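Local coordinates for glucose-6-phosphate isomerase (Chlamydia trachomatis D/UW-3/CX, PDB 6OTU), which catalyses the reversible isomerisation of glucose-6-phosphate to fructose-6-phosphate, at residues T332-P337 and I375-V380; I336-G341 and N383-F388; V401-F406 and S454-L459. All blocks are in the same frame, centred on the assembly; numbering follows the deposited sequence.

Contact 1: T332-P337 and I375-V380; sequences TTAVIP and IIWGDV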
# COMPACT_ATOMS: atom_id res chain seq x y z
N THR A 332 -8.47 -7.19 -9.32
CA THR A 332 -7.48 -6.23 -8.84
C THR A 332 -6.51 -5.88 -9.96
O THR A 332 -6.49 -6.52 -11.01
CB THR A 332 -6.66 -6.73 -7.63
OG1 THR A 332 -5.62 -7.63 -8.06
CG2 THR A 332 -7.54 -7.40 -6.58
N THR A 333 -5.73 -4.82 -9.72
CA THR A 333 -4.58 -4.41 -10.53
C THR A 333 -3.49 -3.95 -9.58
O THR A 333 -3.73 -3.11 -8.71
CB THR A 333 -4.92 -3.24 -11.49
OG1 THR A 333 -6.02 -3.59 -12.32
CG2 THR A 333 -3.73 -2.96 -12.40
N ALA A 334 -2.28 -4.49 -9.77
CA ALA A 334 -1.09 -4.07 -9.04
C ALA A 334 -0.28 -3.09 -9.89
O ALA A 334 0.13 -3.42 -11.02
CB ALA A 334 -0.21 -5.27 -8.68
N VAL A 335 -0.02 -1.92 -9.34
CA VAL A 335 0.85 -0.93 -9.97
C VAL A 335 2.23 -1.04 -9.33
O VAL A 335 2.36 -0.87 -8.11
CB VAL A 335 0.27 0.49 -9.84
CG1 VAL A 335 1.05 1.47 -10.71
CG2 VAL A 335 -1.23 0.51 -10.21
N ILE A 336 3.25 -1.33 -10.13
CA ILE A 336 4.57 -1.69 -9.61
C ILE A 336 5.63 -0.74 -10.16
O ILE A 336 6.22 -1.01 -11.21
CB ILE A 336 4.93 -3.15 -9.96
CG1 ILE A 336 3.84 -4.12 -9.46
CG2 ILE A 336 6.31 -3.52 -9.41
CD1 ILE A 336 3.66 -4.14 -7.93
N PRO A 337 5.92 0.37 -9.49
CA PRO A 337 6.97 1.29 -10.00
C PRO A 337 8.37 0.82 -9.60
O PRO A 337 8.65 0.56 -8.42
CB PRO A 337 6.61 2.64 -9.35
CG PRO A 337 5.28 2.39 -8.52
CD PRO A 337 5.19 0.91 -8.32
N ILE A 375 -9.68 -3.33 -7.20
CA ILE A 375 -8.77 -2.91 -6.14
C ILE A 375 -7.45 -2.49 -6.78
O ILE A 375 -6.89 -3.21 -7.62
CB ILE A 375 -8.54 -4.04 -5.12
CG1 ILE A 375 -9.87 -4.67 -4.68
CG2 ILE A 375 -7.80 -3.51 -3.89
CD1 ILE A 375 -10.80 -3.73 -4.06
N ILE A 376 -6.98 -1.31 -6.43
CA ILE A 376 -5.69 -0.84 -6.91
C ILE A 376 -4.74 -0.90 -5.72
O ILE A 376 -5.05 -0.38 -4.65
CB ILE A 376 -5.80 0.57 -7.52
CG1 ILE A 376 -6.69 0.51 -8.77
CG2 ILE A 376 -4.41 1.11 -7.88
CD1 ILE A 376 -7.08 1.88 -9.34
N TRP A 377 -3.63 -1.62 -5.91
CA TRP A 377 -2.66 -1.84 -4.85
C TRP A 377 -1.30 -2.03 -5.50
O TRP A 377 -1.19 -2.10 -6.72
CB TRP A 377 -3.06 -3.05 -4.01
CG TRP A 377 -3.02 -4.32 -4.77
CD1 TRP A 377 -3.83 -4.70 -5.81
CD2 TRP A 377 -2.08 -5.39 -4.59
NE1 TRP A 377 -3.46 -5.95 -6.27
CE2 TRP A 377 -2.39 -6.39 -5.54
CE3 TRP A 377 -1.00 -5.59 -3.72
CZ2 TRP A 377 -1.67 -7.58 -5.64
CZ3 TRP A 377 -0.28 -6.79 -3.81
CH2 TRP A 377 -0.62 -7.76 -4.76
N GLY A 378 -0.26 -2.13 -4.69
CA GLY A 378 1.07 -2.33 -5.24
C GLY A 378 2.13 -1.67 -4.39
O GLY A 378 1.85 -1.01 -3.39
N ASP A 379 3.37 -1.86 -4.82
CA ASP A 379 4.55 -1.29 -4.17
C ASP A 379 5.70 -1.34 -5.17
O ASP A 379 5.53 -1.80 -6.30
CB ASP A 379 4.88 -2.04 -2.87
CG ASP A 379 5.42 -1.12 -1.79
OD1 ASP A 379 6.20 -0.19 -2.11
OD2 ASP A 379 5.05 -1.31 -0.61
N VAL A 380 6.87 -0.86 -4.75
CA VAL A 380 7.97 -0.64 -5.69
C VAL A 380 8.74 -1.94 -5.94
O VAL A 380 8.74 -2.88 -5.14
CB VAL A 380 8.93 0.48 -5.23
CG1 VAL A 380 8.18 1.81 -4.98
CG2 VAL A 380 9.73 0.05 -4.01
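W377 lays its indole over A334, whose CB lies offset toward the ring's rim, nearest W377 CE2 at 4.0 Å. Alanine suits this place because its single methyl fits beneath a broad ring. From the same indole, W377 NE1 gives a weak bond to T332 OG1 (3.3 Å), which stands at the ring edge, near its plane. This end is the tight part. A parallel ladder runs through it, T333 N to I375 O at 2.9 Å, then W377 N to T333 O and V335 N to W377 O, while on the other face V335 CG2 meets I376 CG2.

Past W377 the ladder between the two segments stops. G378 takes up a phi of 148°, a conformation that calls for glycine, and the chain is held by CA-H...O contacts and van der Waals touches, such as I336 CD1 against D379 O at 3.4 Å. D379 CB points away on the more open side; D379 OD1 uses its anti lone pair to take V380 N (2.8 Å). Strand 375-377 is outermost in its sheet within the chain, and strand 332-337 has 401-406 on its other flank. Helix 345-357, the beta-alpha-beta connection, touches V335, P337 and I375, and F480 of helix 466-487 packs on I376.

Contact 2: I336-G341 and N383-F388; sequences IPYSTG and NCQHSF. With G6Q (glucose-6-phosphate), chain E.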
# COMPACT_ATOMS: atom_id res chain seq x y z
N ILE A 336 3.25 -1.33 -10.13
CA ILE A 336 4.57 -1.69 -9.61
C ILE A 336 5.63 -0.74 -10.16
O ILE A 336 6.22 -1.01 -11.21
CB ILE A 336 4.93 -3.15 -9.96
CG1 ILE A 336 3.84 -4.12 -9.46
CG2 ILE A 336 6.31 -3.52 -9.41
CD1 ILE A 336 3.66 -4.14 -7.93
N PRO A 337 5.92 0.37 -9.49
CA PRO A 337 6.97 1.29 -10.00
C PRO A 337 8.37 0.82 -9.60
O PRO A 337 8.65 0.56 -8.42
CB PRO A 337 6.61 2.64 -9.35
CG PRO A 337 5.28 2.39 -8.52
CD PRO A 337 5.19 0.91 -8.32
N TYR A 338 9.26 0.71 -10.59
CA TYR A 338 10.68 0.41 -10.33
C TYR A 338 11.41 1.74 -10.17
O TYR A 338 12.22 2.15 -10.99
CB TYR A 338 11.28 -0.45 -11.43
CG TYR A 338 11.00 -1.93 -11.24
CD1 TYR A 338 9.69 -2.41 -11.25
CD2 TYR A 338 12.03 -2.86 -11.01
CE1 TYR A 338 9.41 -3.73 -11.07
CE2 TYR A 338 11.76 -4.21 -10.81
CZ TYR A 338 10.44 -4.64 -10.84
OH TYR A 338 10.10 -5.97 -10.64
N SER A 339 11.07 2.42 -9.07
CA SER A 339 11.36 3.85 -8.92
C SER A 339 11.17 4.31 -7.49
O SER A 339 10.03 4.40 -7.02
CB SER A 339 10.46 4.68 -9.84
OG SER A 339 10.83 6.05 -9.82
N THR A 340 12.28 4.60 -6.80
CA THR A 340 12.19 5.09 -5.43
C THR A 340 11.38 6.38 -5.36
O THR A 340 10.54 6.55 -4.47
CB THR A 340 13.61 5.28 -4.85
OG1 THR A 340 14.23 4.00 -4.66
CG2 THR A 340 13.58 6.00 -3.50
N GLY A 341 11.56 7.26 -6.35
CA GLY A 341 10.80 8.51 -6.39
C GLY A 341 9.30 8.30 -6.43
O GLY A 341 8.55 9.13 -5.93
N ASN A 383 11.84 -4.38 -4.53
CA ASN A 383 11.39 -4.93 -3.24
C ASN A 383 10.26 -5.93 -3.43
O ASN A 383 10.27 -7.00 -2.81
CB ASN A 383 10.93 -3.83 -2.29
CG ASN A 383 11.98 -2.78 -2.05
OD1 ASN A 383 12.45 -2.15 -2.98
ND2 ASN A 383 12.34 -2.57 -0.79
N CYS A 384 9.30 -5.62 -4.31
CA CYS A 384 8.13 -6.49 -4.51
C CYS A 384 8.52 -7.91 -4.91
O CYS A 384 7.81 -8.86 -4.57
CB CYS A 384 7.20 -5.88 -5.57
SG CYS A 384 7.99 -5.71 -7.20
N GLN A 385 9.63 -8.08 -5.64
CA GLN A 385 10.10 -9.42 -6.02
C GLN A 385 10.42 -10.31 -4.82
O GLN A 385 10.43 -11.54 -4.95
CB GLN A 385 11.36 -9.31 -6.91
CG GLN A 385 11.22 -8.31 -8.05
CD GLN A 385 12.49 -8.11 -8.84
OE1 GLN A 385 12.48 -7.47 -9.90
NE2 GLN A 385 13.60 -8.64 -8.33
N HIS A 386 10.68 -9.73 -3.65
CA HIS A 386 11.04 -10.50 -2.47
C HIS A 386 9.86 -10.75 -1.55
O HIS A 386 10.04 -11.36 -0.49
CB HIS A 386 12.16 -9.79 -1.69
CG HIS A 386 13.37 -9.48 -2.52
ND1 HIS A 386 14.53 -10.22 -2.45
CD2 HIS A 386 13.58 -8.53 -3.46
CE1 HIS A 386 15.41 -9.73 -3.30
NE2 HIS A 386 14.86 -8.71 -3.94
N SER A 387 8.67 -10.30 -1.92
CA SER A 387 7.54 -10.39 -1.01
C SER A 387 6.32 -10.96 -1.72
O SER A 387 6.25 -12.17 -1.94
CB SER A 387 7.24 -9.03 -0.37
OG SER A 387 6.68 -8.12 -1.29
N PHE A 388 5.35 -10.10 -2.08
CA PHE A 388 4.08 -10.60 -2.58
C PHE A 388 4.15 -11.08 -4.01
O PHE A 388 3.19 -11.69 -4.49
CB PHE A 388 2.95 -9.56 -2.45
CG PHE A 388 3.23 -8.25 -3.11
CD1 PHE A 388 3.01 -8.08 -4.47
CD2 PHE A 388 3.66 -7.16 -2.37
CE1 PHE A 388 3.25 -6.85 -5.09
CE2 PHE A 388 3.91 -5.93 -2.98
CZ PHE A 388 3.70 -5.78 -4.34
C1 G6Q E . 11.53 -13.73 3.31
C2 G6Q E . 11.92 -13.84 1.84
C3 G6Q E . 12.62 -12.60 1.28
C4 G6Q E . 14.03 -12.39 1.83
C5 G6Q E . 14.80 -11.36 0.99
C6 G6Q E . 16.13 -11.00 1.61
O1 G6Q E . 11.12 -14.68 3.88
O2 G6Q E . 12.74 -14.98 1.62
O3 G6Q E . 11.83 -11.44 1.56
O4 G6Q E . 13.98 -11.94 3.18
O5 G6Q E . 14.98 -11.88 -0.33
O6 G6Q E . 16.89 -12.22 1.78
P G6Q E . 18.28 -12.19 2.61
O1P G6Q E . 17.92 -11.78 4.03
O2P G6Q E . 18.80 -13.62 2.52
O3P G6Q E . 19.18 -11.18 1.92
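Y338 and Q385 join the end of strand 332-337 to a 3-10 turn, residues 383-386, that carries the active-site histidine. Y338 is the centre of an inverse gamma turn, where the chain leaves the strand, and its phenol reaches the 3-10 turn at the hydroxyl.

Q385 can be followed outward. From CB, a chi1 of -48° sets CG beside the backbone N, and Q385 CG already lies 3.7 Å from Y338 OH. The chain then runs on extended through CD to the amide. There Q385 OE1 accepts the proton of Y338 OH at 2.9 Å, in the carbonyl plane and on a lone pair, with a C=O...donor angle of 119°. Q385 OE1 also sits at the edge of the phenol, 3.5 Å from Y338 CE2, the ring and amide planes being turned 52° apart. NE2 is bonded to N429 OD1 of helix 422-439, so both ends of the buried amide are engaged. Glutamine suits the place because it offers an acceptor and a donor on one neutral, reaching group.

Beside this polar pair the contact is apolar. C384 SG lies 3.5 Å from I336 CG2 and oblique to the Y338 ring, a sulfur-aromatic contact. I336 CD1 meets the edge of F388 tip to tip, 3.9 Å from F388 CZ.

The turn presents H386 to the substrate, whose pocket is completed by residues of the second subunit; E217 of that subunit is bonded to H386 NE2. The ligand is in its open-chain form, consistent with the ring-opening role of this histidine in the family. Its O3 donates to the carbonyl O of H386, and its O5 lies in the plane of the imidazole, 2.7 Å from H386 ND1.

Contact 3: V401-F406 and S454-L459; sequences VEFIGF and SPSSIL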
# COMPACT_ATOMS: atom_id res chain seq x y z
N VAL A 401 -0.63 -6.74 -13.73
CA VAL A 401 0.38 -5.81 -13.24
C VAL A 401 0.59 -4.69 -14.25
O VAL A 401 0.64 -4.92 -15.46
CB VAL A 401 1.72 -6.52 -12.93
CG1 VAL A 401 2.87 -5.51 -12.82
CG2 VAL A 401 1.62 -7.31 -11.66
N GLU A 402 0.76 -3.48 -13.73
CA GLU A 402 1.23 -2.32 -14.48
C GLU A 402 2.62 -1.97 -13.96
O GLU A 402 2.77 -1.40 -12.88
CB GLU A 402 0.26 -1.15 -14.34
CG GLU A 402 -1.15 -1.43 -14.90
CD GLU A 402 -2.13 -0.28 -14.70
OE1 GLU A 402 -1.98 0.51 -13.74
OE2 GLU A 402 -3.07 -0.16 -15.51
N PHE A 403 3.65 -2.32 -14.74
CA PHE A 403 5.02 -1.98 -14.38
C PHE A 403 5.33 -0.56 -14.82
O PHE A 403 4.99 -0.15 -15.93
CB PHE A 403 6.03 -2.92 -15.07
CG PHE A 403 6.06 -4.30 -14.51
CD1 PHE A 403 6.56 -4.54 -13.23
CD2 PHE A 403 5.57 -5.37 -15.24
CE1 PHE A 403 6.58 -5.83 -12.69
CE2 PHE A 403 5.59 -6.67 -14.72
CZ PHE A 403 6.10 -6.89 -13.44
N ILE A 404 6.02 0.18 -13.96
CA ILE A 404 6.51 1.50 -14.32
C ILE A 404 8.01 1.56 -14.08
O ILE A 404 8.46 1.27 -12.97
CB ILE A 404 5.80 2.62 -13.53
CG1 ILE A 404 4.28 2.42 -13.60
CG2 ILE A 404 6.24 3.99 -14.06
CD1 ILE A 404 3.46 3.59 -13.06
N GLY A 405 8.76 1.98 -15.10
CA GLY A 405 10.20 2.02 -14.99
C GLY A 405 10.86 3.14 -15.77
O GLY A 405 10.23 3.84 -16.58
N PHE A 406 12.15 3.30 -15.51
CA PHE A 406 12.95 4.34 -16.14
C PHE A 406 14.30 3.78 -16.54
O PHE A 406 14.81 2.82 -15.93
CB PHE A 406 13.10 5.56 -15.22
CG PHE A 406 11.79 6.07 -14.71
CD1 PHE A 406 11.06 6.97 -15.46
CD2 PHE A 406 11.25 5.59 -13.53
CE1 PHE A 406 9.82 7.43 -15.02
CE2 PHE A 406 10.02 6.04 -13.07
CZ PHE A 406 9.30 6.97 -13.83
N SER A 454 0.08 -14.69 -16.58
CA SER A 454 -0.31 -13.60 -15.71
C SER A 454 0.05 -12.30 -16.43
O SER A 454 1.24 -12.06 -16.70
CB SER A 454 0.40 -13.71 -14.36
OG SER A 454 0.43 -12.49 -13.65
N PRO A 455 -0.92 -11.47 -16.79
CA PRO A 455 -0.65 -10.39 -17.75
C PRO A 455 -0.02 -9.16 -17.11
O PRO A 455 -0.16 -8.88 -15.92
CB PRO A 455 -2.05 -10.05 -18.29
CG PRO A 455 -2.97 -10.42 -17.18
CD PRO A 455 -2.36 -11.61 -16.50
N SER A 456 0.69 -8.40 -17.95
CA SER A 456 1.28 -7.16 -17.48
C SER A 456 1.56 -6.23 -18.65
O SER A 456 1.60 -6.67 -19.81
CB SER A 456 2.57 -7.41 -16.68
OG SER A 456 3.53 -8.13 -17.43
N SER A 457 1.73 -4.95 -18.33
CA SER A 457 2.22 -3.95 -19.27
C SER A 457 3.42 -3.22 -18.66
O SER A 457 3.68 -3.28 -17.45
CB SER A 457 1.13 -2.94 -19.67
OG SER A 457 0.80 -2.07 -18.60
N ILE A 458 4.13 -2.50 -19.52
CA ILE A 458 5.39 -1.85 -19.19
C ILE A 458 5.33 -0.44 -19.75
O ILE A 458 5.19 -0.25 -20.96
CB ILE A 458 6.61 -2.59 -19.79
CG1 ILE A 458 6.64 -4.07 -19.39
CG2 ILE A 458 7.90 -1.89 -19.37
CD1 ILE A 458 7.81 -4.86 -20.01
N LEU A 459 5.45 0.55 -18.87
CA LEU A 459 5.53 1.95 -19.26
C LEU A 459 6.89 2.49 -18.82
O LEU A 459 7.24 2.38 -17.64
CB LEU A 459 4.39 2.74 -18.63
CG LEU A 459 4.32 4.21 -19.03
CD1 LEU A 459 4.08 4.35 -20.53
CD2 LEU A 459 3.23 4.91 -18.21
O HOH W 1 2.35 -0.18 -17.48
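F403 O is gripped twice: L459 N donates to it at 3.1 Å, tilted 25° from the carbonyl plane, and a water donates to it at 3.1 Å. The same water lies 2.7 Å from S457 OG, so a small hydroxyl on one strand is tied through solvent to the backbone of the next. Serine suits this spot because its short side chain, with OG between the backbone N and the carbonyl carbon (chi1 71°), stays close to the sheet; OG also has a weak bond to Y56 OH.

Four further backbone bonds complete a regular parallel ladder: V401 N to P455 O, S457 N to V401 O, F403 N to S457 O (2.9 Å) and G405 N to L459 O.

On the face that carries V401, F403, S456 and I458, the phenyl ring of F403 is the centrepiece. V401 CG1, two residues back on the same strand, stands 3.4 Å above the ring plane and over its centre, a close fit. S456 CB approaches obliquely, 3.7 Å from F403 CE2, and lies 3.9 Å from V401 CB. S456 OG is at the ring edge, in plane, and is bonded to S434 OG of helix 422-439. A small residue here lets the ring lie across the neighbouring strand.

The other face carries E402, I404, S457 and L459. The carboxylate of E402 is paired with K479 in a salt bridge and with Y476 OH, both of helix 466-487, while L459 packs on L472 and F475 of that helix. F403 and I458 meet L430 of helix 422-439 on the opposite side. Parallel strands sandwiched between helices in this way are typical of the alpha/beta/alpha sugar isomerase (SIS) fold.

How the contacts relate
All three contacts are buried, and they follow one sheet and its edge. Contacts 1 and 3 are parallel strand pairs in that sheet, fastened to each other where A334 and I336 meet E402 in probable backbone hydrogen bonds. Contact 3 lies further inside the sheet and is laddered throughout; contact 1 sits at its outermost strand and gives way to loop. Contacts 1 and 2 both lie against the second subunit, contact 3 barely. Contact 2 starts from the same strand as contact 1 but leaves the sheet, so side-chain chemistry replaces the ladder there, and it alone touches the substrate. Rings join them: W377 meets F388, and Y338 meets F403.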